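Local coordinates for protein CCMAN5 (Cellulosimicrobium cellulans, PDB 2XSG) that acts as a calcium-bound family 92 alpha-mannosidase, probably removing terminal mannose from mannose-bearing glycans, at residues Phe687-Ile699 with Thr708-Val721. Sequence-based numbering, arbitrary orientation.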
loop_
_atom_site.group_PDB
_atom_site.type_symbol
_atom_site.label_atom_id
_atom_site.label_comp_id
_atom_site.label_asym_id
_atom_site.label_seq_id
_atom_site.Cartn_x
_atom_site.Cartn_y
_atom_site.Cartn_z
ATOM N N PHE A 687 -4.750 -15.489 13.192
ATOM C CA PHE A 687 -5.500 -14.244 13.051
ATOM C C PHE A 687 -6.338 -14.049 14.286
ATOM O O PHE A 687 -6.877 -15.020 14.809
ATOM C CB PHE A 687 -6.365 -14.259 11.796
ATOM C CG PHE A 687 -5.565 -14.373 10.545
ATOM C CD1 PHE A 687 -5.033 -13.240 9.952
ATOM C CD2 PHE A 687 -5.291 -15.617 9.988
ATOM C CE1 PHE A 687 -4.259 -13.335 8.819
ATOM C CE2 PHE A 687 -4.504 -15.729 8.832
ATOM C CZ PHE A 687 -4.001 -14.580 8.248
ATOM N N GLN A 688 -6.406 -12.806 14.762
ATOM C CA GLN A 688 -7.233 -12.459 15.909
ATOM C C GLN A 688 -8.644 -12.043 15.490
ATOM O O GLN A 688 -8.826 -11.295 14.509
ATOM C CB GLN A 688 -6.577 -11.345 16.740
ATOM C CG GLN A 688 -5.284 -11.786 17.482
ATOM C CD GLN A 688 -5.574 -12.716 18.652
ATOM O OE1 GLN A 688 -6.571 -12.539 19.372
ATOM N NE2 GLN A 688 -4.708 -13.717 18.850
ATOM N N VAL A 689 -9.628 -12.502 16.271
ATOM C CA VAL A 689 -11.034 -12.207 16.039
ATOM C C VAL A 689 -11.346 -10.785 16.489
ATOM O O VAL A 689 -10.937 -10.365 17.583
ATOM C CB VAL A 689 -11.949 -13.217 16.768
ATOM C CG1 VAL A 689 -13.399 -12.735 16.780
ATOM C CG2 VAL A 689 -11.852 -14.589 16.097
ATOM N N GLY A 690 -12.048 -10.041 15.631
ATOM C CA GLY A 690 -12.489 -8.680 15.959
ATOM C C GLY A 690 -14.001 -8.560 16.020
ATOM O O GLY A 690 -14.661 -9.331 16.724
ATOM N N SER A 691 -14.539 -7.599 15.273
ATOM C CA SER A 691 -15.978 -7.374 15.192
ATOM C C SER A 691 -16.424 -7.357 13.730
ATOM O O SER A 691 -16.477 -6.287 13.112
ATOM C CB SER A 691 -16.338 -6.059 15.897
ATOM O OG SER A 691 -17.732 -5.785 15.829
ATOM N N PRO A 692 -16.733 -8.543 13.157
ATOM C CA PRO A 692 -17.158 -8.585 11.750
ATOM C C PRO A 692 -18.287 -7.592 11.481
ATOM O O PRO A 692 -19.255 -7.545 12.251
ATOM C CB PRO A 692 -17.661 -10.025 11.540
ATOM C CG PRO A 692 -17.257 -10.807 12.733
ATOM C CD PRO A 692 -16.713 -9.876 13.796
ATOM N N PHE A 693 -18.165 -6.817 10.399
ATOM C CA PHE A 693 -19.107 -5.725 10.104
ATOM C C PHE A 693 -20.424 -6.189 9.517
ATOM O O PHE A 693 -21.435 -5.534 9.717
ATOM C CB PHE A 693 -18.548 -4.717 9.081
ATOM C CG PHE A 693 -17.251 -4.059 9.463
ATOM C CD1 PHE A 693 -16.643 -4.277 10.698
ATOM C CD2 PHE A 693 -16.668 -3.159 8.575
ATOM C CE1 PHE A 693 -15.459 -3.649 11.016
ATOM C CE2 PHE A 693 -15.476 -2.530 8.879
ATOM C CZ PHE A 693 -14.869 -2.770 10.106
ATOM N N PHE A 694 -20.397 -7.276 8.752
ATOM C CA PHE A 694 -21.522 -7.616 7.874
ATOM C C PHE A 694 -22.248 -8.893 8.273
ATOM O O PHE A 694 -21.663 -9.789 8.893
ATOM C CB PHE A 694 -21.047 -7.700 6.421
ATOM C CG PHE A 694 -20.339 -6.451 5.942
ATOM C CD1 PHE A 694 -21.003 -5.238 5.877
ATOM C CD2 PHE A 694 -19.011 -6.491 5.563
ATOM C CE1 PHE A 694 -20.343 -4.082 5.436
ATOM C CE2 PHE A 694 -18.346 -5.342 5.123
ATOM C CZ PHE A 694 -19.013 -4.146 5.052
ATOM N N ASP A 695 -23.527 -8.966 7.913
ATOM C CA ASP A 695 -24.362 -10.128 8.219
ATOM C C ASP A 695 -23.743 -11.418 7.693
ATOM O O ASP A 695 -23.744 -12.426 8.384
ATOM C CB ASP A 695 -25.776 -9.948 7.653
ATOM C CG ASP A 695 -26.461 -8.734 8.212
ATOM O OD1 ASP A 695 -25.893 -7.632 8.056
ATOM O OD2 ASP A 695 -27.551 -8.883 8.819
ATOM N N SER A 696 -23.224 -11.370 6.469
ATOM C CA SER A 696 -22.495 -12.484 5.883
ATOM C C SER A 696 -21.350 -11.938 5.024
ATOM O O SER A 696 -21.536 -10.962 4.282
ATOM C CB SER A 696 -23.434 -13.354 5.029
ATOM O OG SER A 696 -22.728 -14.437 4.428
ATOM N N THR A 697 -20.174 -12.552 5.150
ATOM C CA THR A 697 -19.029 -12.260 4.281
ATOM C C THR A 697 -18.426 -13.592 3.785
ATOM O O THR A 697 -18.062 -14.439 4.604
ATOM C CB THR A 697 -17.999 -11.379 5.006
ATOM O OG1 THR A 697 -18.564 -10.072 5.219
ATOM C CG2 THR A 697 -16.708 -11.267 4.214
ATOM N N THR A 698 -18.378 -13.782 2.461
ATOM C CA THR A 698 -17.924 -15.040 1.834
ATOM C C THR A 698 -16.682 -14.804 0.973
ATOM O O THR A 698 -16.707 -14.018 0.018
ATOM C CB THR A 698 -19.047 -15.686 0.947
ATOM O OG1 THR A 698 -20.214 -15.939 1.743
ATOM C CG2 THR A 698 -18.588 -16.991 0.316
ATOM N N ILE A 699 -15.603 -15.495 1.312
ATOM C CA ILE A 699 -14.401 -15.490 0.491
ATOM C C ILE A 699 -14.368 -16.782 -0.314
ATOM O O ILE A 699 -14.270 -17.868 0.264
ATOM C CB ILE A 699 -13.105 -15.344 1.331
ATOM C CG1 ILE A 699 -13.182 -14.100 2.238
ATOM C CG2 ILE A 699 -11.870 -15.298 0.393
ATOM C CD1 ILE A 699 -12.044 -14.030 3.346
ATOM N N THR A 708 -16.768 -18.740 5.034
ATOM C CA THR A 708 -17.932 -17.922 5.317
ATOM C C THR A 708 -17.907 -17.511 6.770
ATOM O O THR A 708 -17.875 -18.356 7.665
ATOM C CB THR A 708 -19.245 -18.650 4.925
ATOM O OG1 THR A 708 -19.085 -19.227 3.626
ATOM C CG2 THR A 708 -20.428 -17.689 4.884
ATOM N N VAL A 709 -17.878 -16.205 6.999
ATOM C CA VAL A 709 -18.023 -15.674 8.339
ATOM C C VAL A 709 -19.346 -14.924 8.402
ATOM O O VAL A 709 -19.595 -14.021 7.598
ATOM C CB VAL A 709 -16.804 -14.815 8.783
ATOM C CG1 VAL A 709 -16.594 -13.578 7.888
ATOM C CG2 VAL A 709 -16.939 -14.394 10.258
ATOM N N THR A 710 -20.209 -15.333 9.329
ATOM C CA THR A 710 -21.486 -14.641 9.551
ATOM C C THR A 710 -21.537 -13.947 10.910
ATOM O O THR A 710 -20.902 -14.383 11.881
ATOM C CB THR A 710 -22.705 -15.590 9.437
ATOM O OG1 THR A 710 -22.437 -16.797 10.159
ATOM C CG2 THR A 710 -23.010 -15.905 7.981
ATOM N N ALA A 711 -22.308 -12.867 10.966
ATOM C CA ALA A 711 -22.481 -12.099 12.189
ATOM C C ALA A 711 -23.976 -11.864 12.368
ATOM O O ALA A 711 -24.539 -10.860 11.919
ATOM C CB ALA A 711 -21.690 -10.787 12.123
ATOM N N ASP A 712 -24.618 -12.836 13.005
ATOM C CA ASP A 712 -26.067 -12.854 13.092
ATOM C C ASP A 712 -26.554 -11.733 13.990
ATOM O O ASP A 712 -26.096 -11.590 15.109
ATOM C CB ASP A 712 -26.544 -14.227 13.564
ATOM C CG ASP A 712 -26.444 -15.270 12.466
ATOM O OD1 ASP A 712 -25.525 -16.130 12.502
ATOM O OD2 ASP A 712 -27.286 -15.208 11.537
ATOM N N GLY A 713 -27.448 -10.901 13.469
ATOM C CA GLY A 713 -27.912 -9.743 14.221
ATOM C C GLY A 713 -26.952 -8.558 14.329
ATOM O O GLY A 713 -27.220 -7.637 15.079
ATOM N N VAL A 714 -25.852 -8.549 13.579
ATOM C CA VAL A 714 -24.928 -7.396 13.596
ATOM C C VAL A 714 -25.645 -6.106 13.185
ATOM O O VAL A 714 -26.475 -6.113 12.283
ATOM C CB VAL A 714 -23.686 -7.610 12.683
ATOM C CG1 VAL A 714 -24.067 -7.552 11.199
ATOM C CG2 VAL A 714 -22.580 -6.590 13.004
ATOM N N SER A 715 -25.317 -5.006 13.848
ATOM C CA SER A 715 -25.832 -3.694 13.464
ATOM C C SER A 715 -24.807 -2.666 13.870
ATOM O O SER A 715 -23.742 -3.036 14.393
ATOM C CB SER A 715 -27.160 -3.410 14.180
ATOM O OG SER A 715 -26.904 -3.064 15.514
ATOM N N GLU A 716 -25.122 -1.388 13.659
ATOM C CA GLU A 716 -24.264 -0.300 14.121
ATOM C C GLU A 716 -24.113 -0.313 15.634
ATOM O O GLU A 716 -23.133 0.181 16.168
ATOM C CB GLU A 716 -24.766 1.065 13.625
ATOM C CG GLU A 716 -24.439 1.330 12.161
ATOM C CD GLU A 716 -24.889 2.716 11.684
ATOM O OE1 GLU A 716 -25.947 3.202 12.128
ATOM O OE2 GLU A 716 -24.186 3.305 10.846
ATOM N N ASP A 717 -25.079 -0.908 16.322
ATOM C CA ASP A 717 -25.078 -0.937 17.774
ATOM C C ASP A 717 -24.706 -2.321 18.274
ATOM O O ASP A 717 -24.160 -2.463 19.366
ATOM C CB ASP A 717 -26.460 -0.550 18.322
ATOM C CG ASP A 717 -26.816 0.910 18.064
ATOM O OD1 ASP A 717 -26.011 1.806 18.388
ATOM O OD2 ASP A 717 -27.931 1.159 17.556
ATOM N N ALA A 718 -25.012 -3.341 17.486
ATOM C CA ALA A 718 -24.749 -4.718 17.892
ATOM C C ALA A 718 -23.423 -5.205 17.312
ATOM O O ALA A 718 -23.388 -5.969 16.346
ATOM C CB ALA A 718 -25.911 -5.648 17.498
ATOM N N PHE A 719 -22.331 -4.773 17.933
ATOM C CA PHE A 719 -20.991 -5.077 17.434
ATOM C C PHE A 719 -20.174 -5.957 18.395
ATOM O O PHE A 719 -18.975 -6.138 18.203
ATOM C CB PHE A 719 -20.246 -3.771 17.100
ATOM C CG PHE A 719 -20.248 -2.769 18.218
ATOM C CD1 PHE A 719 -19.403 -2.925 19.312
ATOM C CD2 PHE A 719 -21.108 -1.665 18.184
ATOM C CE1 PHE A 719 -19.411 -2.002 20.358
ATOM C CE2 PHE A 719 -21.116 -0.739 19.213
ATOM C CZ PHE A 719 -20.270 -0.907 20.309
ATOM N N TYR A 720 -20.822 -6.473 19.441
ATOM C CA TYR A 720 -20.166 -7.358 20.423
ATOM C C TYR A 720 -20.567 -8.789 20.132
ATOM O O TYR A 720 -21.742 -9.069 19.855
ATOM C CB TYR A 720 -20.599 -7.041 21.859
ATOM C CG TYR A 720 -20.162 -5.700 22.431
ATOM C CD1 TYR A 720 -18.842 -5.484 22.808
ATOM C CD2 TYR A 720 -21.077 -4.669 22.622
ATOM C CE1 TYR A 720 -18.438 -4.289 23.329
ATOM C CE2 TYR A 720 -20.679 -3.441 23.156
ATOM C CZ TYR A 720 -19.349 -3.271 23.520
ATOM O OH TYR A 720 -18.907 -2.080 24.051
ATOM N N VAL A 721 -19.597 -9.700 20.198
ATOM C CA VAL A 721 -19.865 -11.127 20.018
ATOM C C VAL A 721 -20.499 -11.682 21.293
ATOM O O VAL A 721 -20.022 -11.403 22.376
ATOM C CB VAL A 721 -18.589 -11.900 19.642
ATOM C CG1 VAL A 721 -18.856 -13.400 19.577
ATOM C CG2 VAL A 721 -18.036 -11.377 18.305
HETATM O O HOH W 1 -19.438 -11.378 8.966
HETATM O O HOH W 2 -28.001 -11.229 10.599
HETATM O O HOH W 3 -28.166 -7.500 11.028
#
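V709 and T697 pair backbone to backbone, each amide donating to the other's carbonyl: T697 N to V709 O is 2.9 Å, V709 N to T697 O 3.0 Å. With chi1 at 62°, V709 CG1 sits between its own N and carbonyl carbon and packs 3.9 Å from T697 CB, while V709 CG2 lies 4.4 Å from P692 CG. P692 CB rests 4.1 Å from A711 CB, and P692 and V709 both meet F749 of strand 746-752. Strands 696-700 and 706-712 form this antiparallel hairpin, set between strands 293-296 and 746-752 in a mixed sheet of the catalytic domain. At S696 and D695 a classic beta bulge faces D296; beyond it A711 N donates to D695 O from above the carbonyl plane. V714, closing a type II turn from A711, wedges CG2 3.5 Å from P692 O and lays CG1 3.6 Å from D695 OD1. That oxygen bonds S298, while OD2 takes a water that leads to G713 N. Farther along, S691 OG, anti to its N (chi1 179°), donates to F719 O at 2.7 Å; an alanine here would probably leave that carbonyl without this donor and the F719 backbone less firmly tied to the 690-695 loop.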